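Local coordinates for ESX-1 secretion system protein EccA1 (Mycobacterium tuberculosis, PDB 4F3V) that probably supplies energy for exporting ESX-1 virulence factors as a cytosolic ATPase of the type VII secretion system, represented here by its N-terminal TPR domain, at residues 210-215 and 241-246; 217-220 and 226-229; 5-10 and 34-39. One frame throughout, in Å; residues are numbered along the deposited sequence.

Interaction 1: residues 210-215 and 241-246; sequences IAWYLA and PKVAAA
Within the tetratricopeptide-repeat (TPR) domain of EccA1, W212 of helix 207-221 meets K242, V243 and A246 on the first turns of helix 241-248, two helices further along the chain. The short axes of the two segments stay 12.3 Å apart and run nearly parallel, at 25°, so the gap is bridged by side chains and not by close backbone packing. W212 does the bridging: with CG anti to the backbone N (chi1 177°), its indole is carried out to the other helix.

K242 lays its extended aliphatic chain over one face of the indole. Its CG starts at the outer rim, 3.5 Å from W212 CH2; CE then stands over the six-membered ring, 3.7 Å from its centroid and 5° off the normal, a CH-pi contact. NZ ends above the five-membered ring, 3.9 Å from the centroid, in a cation-pi contact. The two remaining partners approach the benzo part obliquely: A246 CB is 3.9 Å from W212 CH2, and V243 CG2 is 4.1 Å from W212 CZ3. Y213 CD2 lies in the indole plane at its edge.

Y252, from the loop beyond, touches both K242 and A246. W212 itself is buried, whereas K242 remains partly exposed. The lysine therefore uses its methylenes to cover one face of a largely apolar indole, while its ammonium group, over the five-membered ring, probably gains from the pi electrons.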
loop_
_atom_site.group_PDB
_atom_site.type_symbol
_atom_site.label_atom_id
_atom_site.label_comp_id
_atom_site.label_asym_id
_atom_site.label_seq_id
_atom_site.Cartn_x
_atom_site.Cartn_y
_atom_site.Cartn_z
ATOM N N ILE A 210 -9.422 4.640 -10.187
ATOM C CA ILE A 210 -9.458 5.161 -11.546
ATOM C C ILE A 210 -10.898 5.623 -11.877
ATOM O O ILE A 210 -11.112 6.777 -12.281
ATOM C CB ILE A 210 -8.967 4.127 -12.582
ATOM C CG1 ILE A 210 -7.448 3.927 -12.466
ATOM C CG2 ILE A 210 -9.312 4.603 -13.995
ATOM C CD1 ILE A 210 -6.908 2.763 -13.293
ATOM N N ALA A 211 -11.883 4.744 -11.689
ATOM C CA ALA A 211 -13.279 5.080 -12.055
ATOM C C ALA A 211 -13.855 6.175 -11.152
ATOM O O ALA A 211 -14.500 7.094 -11.625
ATOM C CB ALA A 211 -14.161 3.834 -12.021
ATOM N N TRP A 212 -13.589 6.079 -9.851
ATOM C CA TRP A 212 -14.071 7.070 -8.899
ATOM C C TRP A 212 -13.593 8.455 -9.204
ATOM O O TRP A 212 -14.371 9.394 -9.252
ATOM C CB TRP A 212 -13.646 6.705 -7.477
ATOM C CG TRP A 212 -14.044 7.730 -6.464
ATOM C CD1 TRP A 212 -13.223 8.664 -5.819
ATOM C CD2 TRP A 212 -15.377 7.935 -5.903
ATOM N NE1 TRP A 212 -13.950 9.427 -4.946
ATOM C CE2 TRP A 212 -15.256 9.033 -4.943
ATOM C CE3 TRP A 212 -16.628 7.337 -6.098
ATOM C CZ2 TRP A 212 -16.354 9.504 -4.227
ATOM C CZ3 TRP A 212 -17.720 7.815 -5.370
ATOM C CH2 TRP A 212 -17.589 8.885 -4.461
ATOM N N TYR A 213 -12.297 8.601 -9.420
ATOM C CA TYR A 213 -11.737 9.923 -9.671
ATOM C C TYR A 213 -12.065 10.444 -11.068
ATOM O O TYR A 213 -12.236 11.656 -11.243
ATOM C CB TYR A 213 -10.234 9.957 -9.333
ATOM C CG TYR A 213 -10.003 10.055 -7.835
ATOM C CD1 TYR A 213 -10.211 11.259 -7.154
ATOM C CD2 TYR A 213 -9.614 8.962 -7.092
ATOM C CE1 TYR A 213 -10.027 11.366 -5.773
ATOM C CE2 TYR A 213 -9.427 9.053 -5.712
ATOM C CZ TYR A 213 -9.623 10.255 -5.064
ATOM O OH TYR A 213 -9.435 10.344 -3.704
ATOM N N LEU A 214 -12.177 9.551 -12.053
ATOM C CA LEU A 214 -12.709 9.970 -13.364
ATOM C C LEU A 214 -14.118 10.507 -13.184
ATOM O O LEU A 214 -14.450 11.548 -13.749
ATOM C CB LEU A 214 -12.719 8.832 -14.398
ATOM C CG LEU A 214 -11.403 8.465 -15.115
ATOM C CD1 LEU A 214 -11.531 7.122 -15.863
ATOM C CD2 LEU A 214 -11.006 9.594 -16.082
ATOM N N ALA A 215 -14.960 9.795 -12.423
ATOM C CA ALA A 215 -16.362 10.222 -12.224
ATOM C C ALA A 215 -16.404 11.566 -11.545
ATOM O O ALA A 215 -17.159 12.469 -11.956
ATOM C CB ALA A 215 -17.163 9.196 -11.425
ATOM N N PRO A 241 -21.044 1.769 -0.468
ATOM C CA PRO A 241 -21.943 2.833 0.005
ATOM C C PRO A 241 -21.705 4.223 -0.598
ATOM O O PRO A 241 -22.651 4.865 -1.003
ATOM C CB PRO A 241 -21.693 2.849 1.516
ATOM C CG PRO A 241 -21.385 1.420 1.827
ATOM C CD PRO A 241 -20.614 0.892 0.637
ATOM N N LYS A 242 -20.470 4.691 -0.672
ATOM C CA LYS A 242 -20.241 6.049 -1.183
ATOM C C LYS A 242 -20.511 6.169 -2.713
ATOM O O LYS A 242 -20.753 7.277 -3.217
ATOM C CB LYS A 242 -18.845 6.558 -0.803
ATOM C CG LYS A 242 -17.806 6.484 -1.910
ATOM C CD LYS A 242 -16.371 6.618 -1.420
ATOM C CE LYS A 242 -15.430 6.067 -2.487
ATOM N NZ LYS A 242 -14.007 6.419 -2.328
ATOM N N VAL A 243 -20.455 5.047 -3.440
ATOM C CA VAL A 243 -20.760 5.052 -4.867
ATOM C C VAL A 243 -22.280 5.154 -5.055
ATOM O O VAL A 243 -22.756 5.970 -5.850
ATOM C CB VAL A 243 -20.186 3.813 -5.585
ATOM C CG1 VAL A 243 -20.588 3.815 -7.054
ATOM C CG2 VAL A 243 -18.669 3.805 -5.476
ATOM N N ALA A 244 -23.027 4.362 -4.280
ATOM C CA ALA A 244 -24.484 4.459 -4.239
ATOM C C ALA A 244 -24.919 5.876 -3.889
ATOM O O ALA A 244 -25.822 6.433 -4.528
ATOM C CB ALA A 244 -25.063 3.462 -3.233
ATOM N N ALA A 245 -24.271 6.457 -2.881
ATOM C CA ALA A 245 -24.583 7.810 -2.428
ATOM C C ALA A 245 -24.278 8.852 -3.520
ATOM O O ALA A 245 -25.064 9.761 -3.763
ATOM C CB ALA A 245 -23.824 8.135 -1.144
ATOM N N ALA A 246 -23.139 8.729 -4.173
ATOM C CA ALA A 246 -22.741 9.676 -5.218
ATOM C C ALA A 246 -23.649 9.572 -6.458
ATOM O O ALA A 246 -23.894 10.563 -7.143
ATOM C CB ALA A 246 -21.292 9.429 -5.590
#

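Interaction 2: residues 217-220 and 226-229; sequences ARRS and AAVA
R218 and R219, neighbours on helix 207-221, receive two small methyl groups from helix 224-237, and their different torsions send their guanidinium groups to different places. The backbones come close here: the CA atoms of R218 and A227 are 5.3 Å apart, which side chains as short as A226 and A227 permit.

In R218, CG sits beside the backbone N and anti to the carbonyl carbon (chi1 -65°), and a bend at chi2, -72°, lays CG and CD alongside the methyl of A226. CD of R218 lies 3.8 Å from A226 CB, with its CG equally near and its CB a little farther. The contact is thus made by the methylenes, and the polar end leads away from the other segment; its NE has a long, weak ion pair with E191 of helix 187-198.

R219 takes the other course. Its CG is anti to the backbone N, chi1 175°, and the chain stays extended through chi2 before turning at chi3. At its base, R219 CB touches A227 CB at 3.8 Å, and the same methyl lies 3.8 Å from the R219 backbone N, in van der Waals contact with the helix backbone. The buried guanidinium group is well supplied with acceptors: NH2 forms a salt bridge with E224 and a hydrogen bond to A246 O, while NH1 donates to Y252 O. These partners fix its rotation from more than one direction and probably favour the charged state.

Beyond R219, just two residues separate helix 207-221 from helix 224-237. Two helices joined by so short a turn, with small residues where they come close, form a helical hairpin, consistent with the TPR character of the domain.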
loop_
_atom_site.group_PDB
_atom_site.type_symbol
_atom_site.label_atom_id
_atom_site.label_comp_id
_atom_site.label_asym_id
_atom_site.label_seq_id
_atom_site.Cartn_x
_atom_site.Cartn_y
_atom_site.Cartn_z
ATOM N N ALA A 217 -14.010 13.880 -11.482
ATOM C CA ALA A 217 -13.536 14.902 -12.418
ATOM C C ALA A 217 -14.632 15.310 -13.408
ATOM O O ALA A 217 -14.812 16.506 -13.687
ATOM C CB ALA A 217 -12.305 14.451 -13.170
ATOM N N ARG A 218 -15.332 14.320 -13.970
ATOM C CA ARG A 218 -16.391 14.622 -14.926
ATOM C C ARG A 218 -17.502 15.428 -14.300
ATOM O O ARG A 218 -18.008 16.395 -14.901
ATOM C CB ARG A 218 -16.976 13.346 -15.526
ATOM C CG ARG A 218 -15.994 12.572 -16.371
ATOM C CD ARG A 218 -15.714 13.273 -17.674
ATOM N NE ARG A 218 -14.698 12.529 -18.389
ATOM C CZ ARG A 218 -14.044 12.962 -19.462
ATOM N NH1 ARG A 218 -14.269 14.162 -19.969
ATOM N NH2 ARG A 218 -13.152 12.166 -20.027
ATOM N N ARG A 219 -17.916 15.027 -13.108
ATOM C CA ARG A 219 -19.001 15.733 -12.425
ATOM C C ARG A 219 -18.615 17.198 -12.153
ATOM O O ARG A 219 -19.400 18.097 -12.396
ATOM C CB ARG A 219 -19.366 15.043 -11.120
ATOM C CG ARG A 219 -20.403 15.812 -10.309
ATOM C CD ARG A 219 -20.969 14.956 -9.200
ATOM N NE ARG A 219 -21.989 14.045 -9.692
ATOM C CZ ARG A 219 -22.498 13.049 -8.978
ATOM N NH1 ARG A 219 -22.069 12.808 -7.739
ATOM N NH2 ARG A 219 -23.448 12.287 -9.497
ATOM N N SER A 220 -17.394 17.437 -11.668
ATOM C CA SER A 220 -16.975 18.815 -11.359
ATOM C C SER A 220 -16.845 19.677 -12.616
ATOM O O SER A 220 -17.050 20.872 -12.565
ATOM C CB SER A 220 -15.674 18.828 -10.574
ATOM O OG SER A 220 -15.891 18.256 -9.281
ATOM N N ALA A 226 -21.490 11.578 -18.122
ATOM C CA ALA A 226 -20.246 10.812 -18.018
ATOM C C ALA A 226 -20.031 10.334 -16.578
ATOM O O ALA A 226 -19.698 9.179 -16.348
ATOM C CB ALA A 226 -19.050 11.622 -18.501
ATOM N N ALA A 227 -20.208 11.226 -15.608
ATOM C CA ALA A 227 -20.024 10.873 -14.209
ATOM C C ALA A 227 -20.936 9.711 -13.812
ATOM O O ALA A 227 -20.515 8.773 -13.143
ATOM C CB ALA A 227 -20.306 12.092 -13.321
ATOM N N VAL A 228 -22.196 9.795 -14.220
ATOM C CA VAL A 228 -23.196 8.791 -13.868
ATOM C C VAL A 228 -22.837 7.449 -14.506
ATOM O O VAL A 228 -22.982 6.416 -13.866
ATOM C CB VAL A 228 -24.637 9.241 -14.287
ATOM C CG1 VAL A 228 -25.605 8.059 -14.325
ATOM C CG2 VAL A 228 -25.163 10.331 -13.355
ATOM N N ALA A 229 -22.379 7.461 -15.762
ATOM C CA ALA A 229 -22.003 6.231 -16.463
ATOM C C ALA A 229 -20.839 5.540 -15.704
ATOM O O ALA A 229 -20.875 4.334 -15.453
ATOM C CB ALA A 229 -21.647 6.519 -17.931
#

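Interaction 3: residues 5-10 and 34-39; sequences DRLASL and NYDESA
One face of the Y35 ring is occupied by NH1 of R6, which stands over its centre and comes to 3.6 Å from Y35 CZ. The guanidinium plane is tilted 65° from that of the ring, so this cation-pi contact is not a flat stack; R6 CZ lies 4.7 Å from the ring centroid and 18° off its normal. At the edge of the guanidinium, in its plane, is Y35 CG, while L10 CD1 lies over one face. R6 reaches the ring with CG anti to the backbone N and the chain extended from CG to NE, and its NH2 forms a salt bridge with E31.

The contact joins the first two helices of the TPR-type domain, 2-17 and 22-35, where the second ends and the chain turns toward helix 40-48. L7 packs beside the R6-Y35 pair: its CD2 is 4.0 Å from Y35 CB, and its CD1 is 3.8 Å from D36 CB.

D36 leaves the helical conformation and opens a type I turn, closed by the bond from A39 N to D36 O. Its OD1 accepts from S38 N at 3.0 Å, an Asx turn, with the donor well above the carboxylate plane and the N-H...O angle bent to 142°.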
loop_
_atom_site.group_PDB
_atom_site.type_symbol
_atom_site.label_atom_id
_atom_site.label_comp_id
_atom_site.label_asym_id
_atom_site.label_seq_id
_atom_site.Cartn_x
_atom_site.Cartn_y
_atom_site.Cartn_z
ATOM N N ASP A 5 16.808 -25.107 19.365
ATOM C CA ASP A 5 16.365 -26.326 18.705
ATOM C C ASP A 5 14.850 -26.402 18.681
ATOM O O ASP A 5 14.274 -26.725 17.650
ATOM C CB ASP A 5 16.941 -27.563 19.384
ATOM C CG ASP A 5 18.451 -27.656 19.243
ATOM O OD1 ASP A 5 19.040 -26.849 18.497
ATOM O OD2 ASP A 5 19.050 -28.546 19.879
ATOM N N ARG A 6 14.206 -26.078 19.797
ATOM C CA ARG A 6 12.754 -26.123 19.859
ATOM C C ARG A 6 12.086 -25.176 18.843
ATOM O O ARG A 6 11.161 -25.567 18.138
ATOM C CB ARG A 6 12.267 -25.789 21.264
ATOM C CG ARG A 6 10.793 -26.111 21.482
ATOM C CD ARG A 6 10.319 -25.982 22.932
ATOM N NE ARG A 6 8.848 -25.878 22.966
ATOM C CZ ARG A 6 8.156 -24.744 23.130
ATOM N NH1 ARG A 6 8.765 -23.574 23.352
ATOM N NH2 ARG A 6 6.826 -24.786 23.094
ATOM N N LEU A 7 12.560 -23.937 18.774
ATOM C CA LEU A 7 11.996 -22.928 17.871
ATOM C C LEU A 7 12.220 -23.293 16.402
ATOM O O LEU A 7 11.342 -23.081 15.567
ATOM C CB LEU A 7 12.582 -21.532 18.169
ATOM C CG LEU A 7 12.334 -20.951 19.565
ATOM C CD1 LEU A 7 12.782 -19.479 19.587
ATOM C CD2 LEU A 7 10.893 -21.104 20.008
ATOM N N ALA A 8 13.399 -23.826 16.107
ATOM C CA ALA A 8 13.720 -24.362 14.778
ATOM C C ALA A 8 12.678 -25.384 14.330
ATOM O O ALA A 8 12.130 -25.308 13.238
ATOM C CB ALA A 8 15.094 -25.040 14.787
ATOM N N SER A 9 12.463 -26.367 15.191
ATOM C CA SER A 9 11.591 -27.446 14.845
ATOM C C SER A 9 10.113 -26.927 14.752
ATOM O O SER A 9 9.375 -27.348 13.890
ATOM C CB SER A 9 11.825 -28.623 15.794
ATOM O OG SER A 9 11.073 -28.489 16.958
ATOM N N LEU A 10 9.712 -25.969 15.595
ATOM C CA LEU A 10 8.379 -25.351 15.476
ATOM C C LEU A 10 8.238 -24.602 14.144
ATOM O O LEU A 10 7.200 -24.690 13.486
ATOM C CB LEU A 10 8.102 -24.374 16.628
ATOM C CG LEU A 10 7.810 -24.933 18.027
ATOM C CD1 LEU A 10 7.754 -23.755 18.999
ATOM C CD2 LEU A 10 6.543 -25.737 18.089
ATOM N N ASN A 34 5.936 -15.895 20.910
ATOM C CA ASN A 34 5.753 -15.891 22.363
ATOM C C ASN A 34 7.029 -16.127 23.148
ATOM O O ASN A 34 7.182 -15.579 24.233
ATOM C CB ASN A 34 4.725 -16.952 22.805
ATOM C CG ASN A 34 3.287 -16.528 22.534
ATOM O OD1 ASN A 34 3.029 -15.403 22.104
ATOM N ND2 ASN A 34 2.339 -17.425 22.821
ATOM N N TYR A 35 7.929 -16.954 22.613
ATOM C CA TYR A 35 9.214 -17.247 23.258
ATOM C C TYR A 35 10.345 -16.347 22.796
ATOM O O TYR A 35 11.298 -16.161 23.520
ATOM C CB TYR A 35 9.610 -18.700 23.003
ATOM C CG TYR A 35 8.904 -19.629 23.998
ATOM C CD1 TYR A 35 7.534 -19.897 23.885
ATOM C CD2 TYR A 35 9.592 -20.185 25.076
ATOM C CE1 TYR A 35 6.876 -20.701 24.808
ATOM C CE2 TYR A 35 8.948 -20.999 26.000
ATOM C CZ TYR A 35 7.595 -21.253 25.860
ATOM O OH TYR A 35 6.971 -22.050 26.785
ATOM N N ASP A 36 10.234 -15.796 21.589
ATOM C CA ASP A 36 11.257 -14.935 21.052
ATOM C C ASP A 36 10.611 -13.840 20.228
ATOM O O ASP A 36 10.318 -14.013 19.032
ATOM C CB ASP A 36 12.244 -15.761 20.222
ATOM C CG ASP A 36 13.374 -14.913 19.603
ATOM O OD1 ASP A 36 13.531 -13.703 19.947
ATOM O OD2 ASP A 36 14.105 -15.499 18.781
ATOM N N GLU A 37 10.409 -12.696 20.865
ATOM C CA GLU A 37 9.787 -11.570 20.198
ATOM C C GLU A 37 10.609 -11.012 19.027
ATOM O O GLU A 37 10.091 -10.265 18.215
ATOM C CB GLU A 37 9.425 -10.486 21.208
ATOM C CG GLU A 37 10.561 -9.693 21.763
ATOM C CD GLU A 37 10.060 -8.591 22.673
ATOM O OE1 GLU A 37 8.824 -8.443 22.847
ATOM O OE2 GLU A 37 10.912 -7.866 23.211
ATOM N N SER A 38 11.885 -11.381 18.955
ATOM C CA SER A 38 12.774 -10.939 17.887
ATOM C C SER A 38 12.833 -11.867 16.673
ATOM O O SER A 38 13.595 -11.617 15.766
ATOM C CB SER A 38 14.162 -10.809 18.491
ATOM O OG SER A 38 14.125 -9.761 19.433
ATOM N N ALA A 39 12.014 -12.927 16.661
ATOM C CA ALA A 39 12.042 -13.917 15.592
ATOM C C ALA A 39 11.275 -13.387 14.377
ATOM O O ALA A 39 10.131 -13.768 14.120
ATOM C CB ALA A 39 11.460 -15.257 16.051
#

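Interactions 1 and 2 share helix 207-221 and touch through R219 and A246, their centres about 9 Å apart. That helix therefore meets both helices that follow it in the chain, 224-237 and 241-248. Interaction 3 lies across the chain's centre, its centre about 47 Å from that of interaction 1, and joins helix 2-17 to the end of helix 22-35 and the turn after it. Interaction 1 is the buried one; the other two are partly buried. Cations over aromatic faces recur in interactions 1 and 3, but the indole is buried and the tyrosine exposed, whereas interaction 2 relies on alanine methyls against arginine stems.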